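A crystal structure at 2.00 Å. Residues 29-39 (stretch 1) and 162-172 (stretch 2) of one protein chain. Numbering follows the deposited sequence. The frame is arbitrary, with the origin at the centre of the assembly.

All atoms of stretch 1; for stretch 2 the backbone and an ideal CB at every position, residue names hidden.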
ATOM      1  N   GLN A  29      -9.429  -2.482  -6.608  1.00 10.32           N
ATOM      2  CA  GLN A  29     -10.369  -1.362  -6.655  1.00 10.61           C
ATOM      3  C   GLN A  29     -10.275  -0.505  -5.390  1.00 10.54           C
ATOM      4  O   GLN A  29     -10.232   0.720  -5.490  1.00 10.56           O
ATOM      5  CB  GLN A  29     -11.815  -1.840  -6.857  1.00 11.09           C
ATOM      6  CG  GLN A  29     -12.093  -2.541  -8.204  1.00 11.88           C
ATOM      7  CD  GLN A  29     -11.925  -1.629  -9.424  1.00 12.68           C
ATOM      8  OE1 GLN A  29     -12.053  -0.403  -9.331  1.00 14.05           O
ATOM      9  NE2 GLN A  29     -11.629  -2.231 -10.572  1.00 11.35           N
ATOM     10  N   TYR A  30     -10.240  -1.136  -4.210  1.00 10.24           N
ATOM     11  CA  TYR A  30     -10.104  -0.372  -2.957  1.00 10.10           C
ATOM     12  C   TYR A  30      -8.853   0.502  -2.991  1.00  9.83           C
ATOM     13  O   TYR A  30      -8.917   1.708  -2.749  1.00 10.26           O
ATOM     14  CB  TYR A  30     -10.059  -1.276  -1.714  1.00  9.80           C
ATOM     15  CG  TYR A  30      -9.973  -0.459  -0.436  1.00  9.42           C
ATOM     16  CD1 TYR A  30     -11.115   0.080   0.136  1.00 10.68           C
ATOM     17  CD2 TYR A  30      -8.747  -0.179   0.160  1.00  9.78           C
ATOM     18  CE1 TYR A  30     -11.051   0.848   1.286  1.00 11.58           C
ATOM     19  CE2 TYR A  30      -8.667   0.596   1.312  1.00 10.06           C
ATOM     20  CZ  TYR A  30      -9.823   1.104   1.869  1.00 10.86           C
ATOM     21  OH  TYR A  30      -9.761   1.873   3.005  1.00 12.72           O
ATOM     22  N   ASN A  31      -7.719  -0.111  -3.313  1.00  9.54           N
ATOM     23  CA  ASN A  31      -6.442   0.600  -3.314  1.00  9.77           C
ATOM     24  C   ASN A  31      -6.308   1.629  -4.440  1.00  9.97           C
ATOM     25  O   ASN A  31      -5.634   2.643  -4.276  1.00  9.95           O
ATOM     26  CB  ASN A  31      -5.276  -0.402  -3.316  1.00  9.61           C
ATOM     27  CG  ASN A  31      -5.137  -1.139  -1.981  1.00 10.09           C
ATOM     28  OD1 ASN A  31      -4.944  -2.358  -1.945  1.00 12.87           O
ATOM     29  ND2 ASN A  31      -5.241  -0.404  -0.887  1.00  8.27           N
ATOM     30  N   LYS A  32      -6.975   1.387  -5.566  1.00 10.47           N
ATOM     31  CA  LYS A  32      -7.115   2.402  -6.614  1.00 11.18           C
ATOM     32  C   LYS A  32      -7.827   3.653  -6.062  1.00 11.41           C
ATOM     33  O   LYS A  32      -7.486   4.783  -6.424  1.00 11.91           O
ATOM     34  CB  LYS A  32      -7.868   1.817  -7.821  1.00 11.67           C
ATOM     35  CG  LYS A  32      -8.220   2.811  -8.921  1.00 13.29           C
ATOM     36  CD  LYS A  32      -8.966   2.141 -10.067  1.00 14.43           C
ATOM     37  CE  LYS A  32      -9.226   3.120 -11.212  1.00 16.10           C
ATOM     38  NZ  LYS A  32      -9.943   2.466 -12.346  1.00 17.66           N
ATOM     39  N   SER A  33      -8.809   3.440  -5.190  1.00 11.32           N
ATOM     40  CA  SER A  33      -9.534   4.535  -4.534  1.00 11.57           C
ATOM     41  C   SER A  33      -8.744   5.192  -3.402  1.00 11.06           C
ATOM     42  O   SER A  33      -8.762   6.406  -3.271  1.00 11.54           O
ATOM     43  CB  SER A  33     -10.887   4.046  -3.997  1.00 11.90           C
ATOM     44  OG  SER A  33     -11.789   3.801  -5.058  1.00 12.99           O
ATOM     45  N   LEU A  34      -8.069   4.388  -2.583  1.00 10.63           N
ATOM     46  CA  LEU A  34      -7.256   4.902  -1.467  1.00 10.14           C
ATOM     47  C   LEU A  34      -6.033   5.728  -1.905  1.00  9.80           C
ATOM     48  O   LEU A  34      -5.705   6.740  -1.288  1.00  9.35           O
ATOM     49  CB  LEU A  34      -6.768   3.738  -0.602  1.00  9.89           C
ATOM     50  CG  LEU A  34      -5.874   4.105   0.594  1.00  9.65           C
ATOM     51  CD1 LEU A  34      -6.613   5.049   1.525  1.00  8.65           C
ATOM     52  CD2 LEU A  34      -5.422   2.838   1.328  1.00  8.97           C
ATOM     53  N   ALA A  35      -5.349   5.269  -2.949  1.00  9.35           N
ATOM     54  CA  ALA A  35      -4.064   5.855  -3.362  1.00  9.18           C
ATOM     55  C   ALA A  35      -4.082   7.388  -3.487  1.00  9.42           C
ATOM     56  O   ALA A  35      -3.227   8.052  -2.908  1.00  9.18           O
ATOM     57  CB  ALA A  35      -3.570   5.208  -4.665  1.00  9.09           C
ATOM     58  N   PRO A  36      -5.052   7.953  -4.238  1.00 10.23           N
ATOM     59  CA  PRO A  36      -5.147   9.414  -4.375  1.00 10.76           C
ATOM     60  C   PRO A  36      -5.504  10.152  -3.083  1.00 10.72           C
ATOM     61  O   PRO A  36      -5.062  11.278  -2.885  1.00 11.08           O
ATOM     62  CB  PRO A  36      -6.241   9.604  -5.424  1.00 11.32           C
ATOM     63  CG  PRO A  36      -6.984   8.341  -5.451  1.00 11.52           C
ATOM     64  CD  PRO A  36      -6.020   7.269  -5.111  1.00 10.50           C
ATOM     65  N   VAL A  37      -6.282   9.523  -2.212  1.00 10.57           N
ATOM     66  CA  VAL A  37      -6.578  10.093  -0.896  1.00 10.77           C
ATOM     67  C   VAL A  37      -5.309  10.104  -0.026  1.00 10.60           C
ATOM     68  O   VAL A  37      -5.024  11.097   0.664  1.00 11.23           O
ATOM     69  CB  VAL A  37      -7.701   9.315  -0.192  1.00 10.74           C
ATOM     70  CG1 VAL A  37      -7.936   9.853   1.224  1.00 10.79           C
ATOM     71  CG2 VAL A  37      -8.987   9.382  -1.014  1.00 10.75           C
ATOM     72  N   LEU A  38      -4.551   9.009  -0.070  1.00  9.68           N
ATOM     73  CA  LEU A  38      -3.278   8.912   0.659  1.00  9.49           C
ATOM     74  C   LEU A  38      -2.281   9.969   0.181  1.00  9.76           C
ATOM     75  O   LEU A  38      -1.627  10.617   0.992  1.00 10.31           O
ATOM     76  CB  LEU A  38      -2.663   7.513   0.502  1.00  8.44           C
ATOM     77  CG  LEU A  38      -1.347   7.213   1.229  1.00  7.80           C
ATOM     78  CD1 LEU A  38      -1.472   7.486   2.733  1.00  6.77           C
ATOM     79  CD2 LEU A  38      -0.882   5.778   0.985  1.00  6.06           C
ATOM     80  N   ALA A  39      -2.167  10.127  -1.139  1.00 10.00           N
ATOM     81  CA  ALA A  39      -1.308  11.157  -1.736  1.00 10.15           C
ATOM     82  C   ALA A  39      -1.656  12.558  -1.229  1.00 10.93           C
ATOM     83  O   ALA A  39      -0.775  13.311  -0.810  1.00 10.70           O
ATOM     84  CB  ALA A  39      -1.394  11.108  -3.268  1.00 10.45           C
ATOM     85  N   UNK A 162     -13.107   5.404   6.697  1.00 13.08           N
ATOM     86  CA  UNK A 162     -13.082   6.048   5.384  1.00 13.15           C
ATOM     87  C   UNK A 162     -11.671   6.083   4.832  1.00 12.70           C
ATOM     88  O   UNK A 162     -10.706   5.794   5.551  1.00 12.53           O
ATOM     89  CB  UNK A 162     -13.650   7.466   5.466  1.00 13.15           C
ATOM     90  N   UNK A 163     -11.532   6.440   3.558  1.00 12.78           N
ATOM     91  CA  UNK A 163     -10.201   6.491   2.929  1.00 12.26           C
ATOM     92  C   UNK A 163      -9.279   7.469   3.667  1.00 12.59           C
ATOM     93  O   UNK A 163      -8.087   7.206   3.842  1.00 12.11           O
ATOM     94  CB  UNK A 163     -10.322   6.897   1.459  1.00 12.26           C
ATOM     95  N   UNK A 164      -9.851   8.589   4.096  1.00 13.47           N
ATOM     96  CA  UNK A 164      -9.138   9.638   4.830  1.00 13.90           C
ATOM     97  C   UNK A 164      -8.649   9.148   6.184  1.00 13.39           C
ATOM     98  O   UNK A 164      -7.547   9.492   6.617  1.00 13.35           O
ATOM     99  CB  UNK A 164     -10.040  10.859   5.018  1.00 13.90           C
ATOM    100  N   UNK A 165      -9.483   8.359   6.856  1.00 13.22           N
ATOM    101  CA  UNK A 165      -9.123   7.756   8.137  1.00 13.03           C
ATOM    102  C   UNK A 165      -7.971   6.774   8.032  1.00 11.99           C
ATOM    103  O   UNK A 165      -7.086   6.764   8.882  1.00 12.00           O
ATOM    104  CB  UNK A 165     -10.339   7.046   8.736  1.00 13.03           C
ATOM    105  N   UNK A 166      -7.997   5.927   7.006  1.00 11.31           N
ATOM    106  CA  UNK A 166      -6.894   4.998   6.738  1.00 10.57           C
ATOM    107  C   UNK A 166      -5.638   5.772   6.339  1.00 10.21           C
ATOM    108  O   UNK A 166      -4.548   5.501   6.842  1.00  9.98           O
ATOM    109  CB  UNK A 166      -7.278   4.005   5.639  1.00 10.57           C
ATOM    110  N   UNK A 167      -5.806   6.727   5.427  1.00 10.02           N
ATOM    111  CA  UNK A 167      -4.706   7.565   4.952  1.00  9.91           C
ATOM    112  C   UNK A 167      -4.003   8.282   6.105  1.00 10.10           C
ATOM    113  O   UNK A 167      -2.776   8.258   6.205  1.00  9.77           O
ATOM    114  CB  UNK A 167      -5.224   8.589   3.940  1.00  9.91           C
ATOM    115  N   UNK A 168      -4.785   8.900   6.982  1.00 10.46           N
ATOM    116  CA  UNK A 168      -4.221   9.664   8.095  1.00 11.27           C
ATOM    117  C   UNK A 168      -3.322   8.796   8.971  1.00 10.88           C
ATOM    118  O   UNK A 168      -2.266   9.249   9.408  1.00 10.41           O
ATOM    119  CB  UNK A 168      -5.341  10.273   8.940  1.00 11.27           C
ATOM    120  N   UNK A 169      -3.732   7.550   9.212  1.00 10.63           N
ATOM    121  CA  UNK A 169      -2.956   6.639  10.064  1.00 10.55           C
ATOM    122  C   UNK A 169      -1.629   6.259   9.405  1.00  9.99           C
ATOM    123  O   UNK A 169      -0.584   6.230  10.059  1.00  9.79           O
ATOM    124  CB  UNK A 169      -3.766   5.378  10.370  1.00 10.55           C
ATOM    125  N   UNK A 170      -1.677   5.999   8.104  1.00  9.41           N
ATOM    126  CA  UNK A 170      -0.480   5.676   7.335  1.00  8.98           C
ATOM    127  C   UNK A 170       0.474   6.858   7.285  1.00  9.18           C
ATOM    128  O   UNK A 170       1.676   6.692   7.456  1.00  9.14           O
ATOM    129  CB  UNK A 170      -0.856   5.245   5.916  1.00  8.98           C
ATOM    130  N   UNK A 171      -0.067   8.046   7.040  1.00  9.71           N
ATOM    131  CA  UNK A 171       0.744   9.257   6.946  1.00 10.23           C
ATOM    132  C   UNK A 171       1.376   9.614   8.301  1.00 10.86           C
ATOM    133  O   UNK A 171       2.571   9.915   8.376  1.00 11.19           O
ATOM    134  CB  UNK A 171      -0.109  10.422   6.439  1.00 10.23           C
ATOM    135  N   UNK A 172       0.585   9.565   9.369  1.00 11.21           N
ATOM    136  CA  UNK A 172       1.119   9.802  10.716  1.00 12.07           C
ATOM    137  C   UNK A 172       2.276   8.855  11.019  1.00 12.13           C
ATOM    138  O   UNK A 172       3.299   9.269  11.581  1.00 12.51           O
ATOM    139  CB  UNK A 172       0.018   9.636  11.765  1.00 12.07           C
TER

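Two helices cross here at -56°, their axes 8.8 Å apart at closest approach.

Position 162 has phi/psi of 79/169, and a positive phi by itself favours glycine; CA-to-CB points away and nothing of stretch 1 lies near. It is Gly-162.

Position 163 points toward stretch 1, its ideal CB 3.8 Å from Val-37 CG2 and 4.1 Å from Leu-34 CD1. Beyond lies a hollow lined by Ser-33, Val-37, Tyr-30 and Leu-34, with an aromatic ring along one wall. A long aliphatic chain or a flat ring would suit it. The residue is His-163, a knob in that hole, covered over 110 Å². Its ring turns an edge toward the face of Tyr-30 in an offset pair, centroids 5.2 Å apart and planes at 66°, while His-163 NE2 comes 3.7 Å from Ser-33 CB.

Position 164 points away, though its ideal CB still lies 4.5 Å from Val-37 CG1. Many residues would fit, polar ones included; the residue is Glu-164, its chain extended (chi1 and chi2 both t), with no closer side-chain approach to stretch 1 than its CB, 4.5 Å from Val-37 CG1. Position 165 also points away, with helical angles and nothing close by. The contact sets no demand there, and the residue is Gly-165.

At 166 the CB points toward stretch 1, 4.2 Å from Tyr-30 OH and 4.3 Å from Leu-34 CD1. A branched or medium-sized aliphatic chain could fill the space between them. Ile-166 does so: its CG2 packs 3.8 Å from Leu-34 CD2, and its CG1 lies 3.6 Å from Tyr-30 OH.

Position 167 is the tight one. Its CA is 4.7 Å from that of Leu-38, and the ideal CB stands only 3.8 Å from Leu-38 CA and 4.0 Å from Val-37 CG1. With backbone so near, a small side chain is the natural choice. Ala-167 touches both neighbours, its CB 4.0 Å from Val-37 CG1 and 4.1 Å from Leu-38 CD1.

Positions 168 and 169 find nothing of stretch 1 within 5.5 Å of their ideal CB atoms, leaving the choice wide; they are Lys-168 and Leu-169.

Position 170 points toward Leu-38, the ideal CB 3.9 Å from its CD1, so an apolar chain suits. Ile-170 sets CG2 3.8 Å from Leu-38 CD1. At 171 the CB points the same general way but stands off at 4.9 Å from Leu-38 CD1, leaving room for a modest apolar group. Val-171 closes that gap, its CG2 reaching 3.6 Å from Leu-38 CD1.

Position 172 is out of reach of stretch 1, so the contact would accept almost any side chain; it is Glu-172, whose carboxylate oxygens are hydrogen-bonded elsewhere in the structure.

Stretch 2 162-172: GHEGIAKLIVE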
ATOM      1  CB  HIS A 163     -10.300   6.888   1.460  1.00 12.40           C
ATOM      2  CG  HIS A 163     -11.135   5.957   0.636  1.00 12.48           C
ATOM      3  ND1 HIS A 163     -11.095   4.590   0.791  1.00 12.82           N
ATOM      4  CD2 HIS A 163     -12.020   6.197  -0.358  1.00 13.83           C
ATOM      5  CE1 HIS A 163     -11.916   4.027  -0.074  1.00 13.70           C
ATOM      6  NE2 HIS A 163     -12.493   4.978  -0.783  1.00 14.65           N
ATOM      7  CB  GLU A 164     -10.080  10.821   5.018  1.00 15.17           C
ATOM      8  CG  GLU A 164      -9.585  11.978   5.850  1.00 17.63           C
ATOM      9  CD  GLU A 164     -10.623  13.075   5.879  1.00 19.84           C
ATOM     10  OE1 GLU A 164     -11.347  13.202   6.892  1.00 20.76           O
ATOM     11  OE2 GLU A 164     -10.746  13.768   4.855  1.00 22.18           O
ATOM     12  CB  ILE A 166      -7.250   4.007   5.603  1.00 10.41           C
ATOM     13  CG1 ILE A 166      -8.299   3.007   6.079  1.00 10.81           C
ATOM     14  CG2 ILE A 166      -5.991   3.262   5.109  1.00  9.89           C
ATOM     15  CD1 ILE A 166      -7.727   1.790   6.771  1.00 11.11           C
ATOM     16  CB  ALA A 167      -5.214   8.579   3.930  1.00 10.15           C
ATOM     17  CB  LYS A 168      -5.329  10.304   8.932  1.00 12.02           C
ATOM     18  CG  LYS A 168      -4.838  11.267  10.019  1.00 14.22           C
ATOM     19  CD  LYS A 168      -6.017  11.934  10.748  1.00 16.91           C
ATOM     20  CE  LYS A 168      -5.542  12.866  11.877  1.00 19.44           C
ATOM     21  NZ  LYS A 168      -6.449  12.823  13.070  1.00 21.18           N
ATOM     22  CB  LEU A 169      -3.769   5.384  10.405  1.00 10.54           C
ATOM     23  CG  LEU A 169      -4.959   5.585  11.354  1.00 11.33           C
ATOM     24  CD1 LEU A 169      -5.739   4.281  11.539  1.00 11.54           C
ATOM     25  CD2 LEU A 169      -4.481   6.117  12.699  1.00 11.83           C
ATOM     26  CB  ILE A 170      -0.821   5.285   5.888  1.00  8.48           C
ATOM     27  CG1 ILE A 170      -1.578   3.953   5.856  1.00  8.15           C
ATOM     28  CG2 ILE A 170       0.457   5.216   5.050  1.00  8.64           C
ATOM     29  CD1 ILE A 170      -2.077   3.538   4.478  1.00  6.72           C
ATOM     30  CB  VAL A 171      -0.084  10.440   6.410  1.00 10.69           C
ATOM     31  CG1 VAL A 171       0.737  11.731   6.422  1.00 10.92           C
ATOM     32  CG2 VAL A 171      -0.583  10.133   5.003  1.00 10.51           C
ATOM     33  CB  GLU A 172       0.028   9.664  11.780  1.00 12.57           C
ATOM     34  CG  GLU A 172      -0.939  10.833  11.818  1.00 14.17           C
ATOM     35  CD  GLU A 172      -1.887  10.790  13.007  1.00 15.89           C
ATOM     36  OE1 GLU A 172      -2.089   9.703  13.593  1.00 17.72           O
ATOM     37  OE2 GLU A 172      -2.435  11.855  13.351  1.00 15.69           O
TER
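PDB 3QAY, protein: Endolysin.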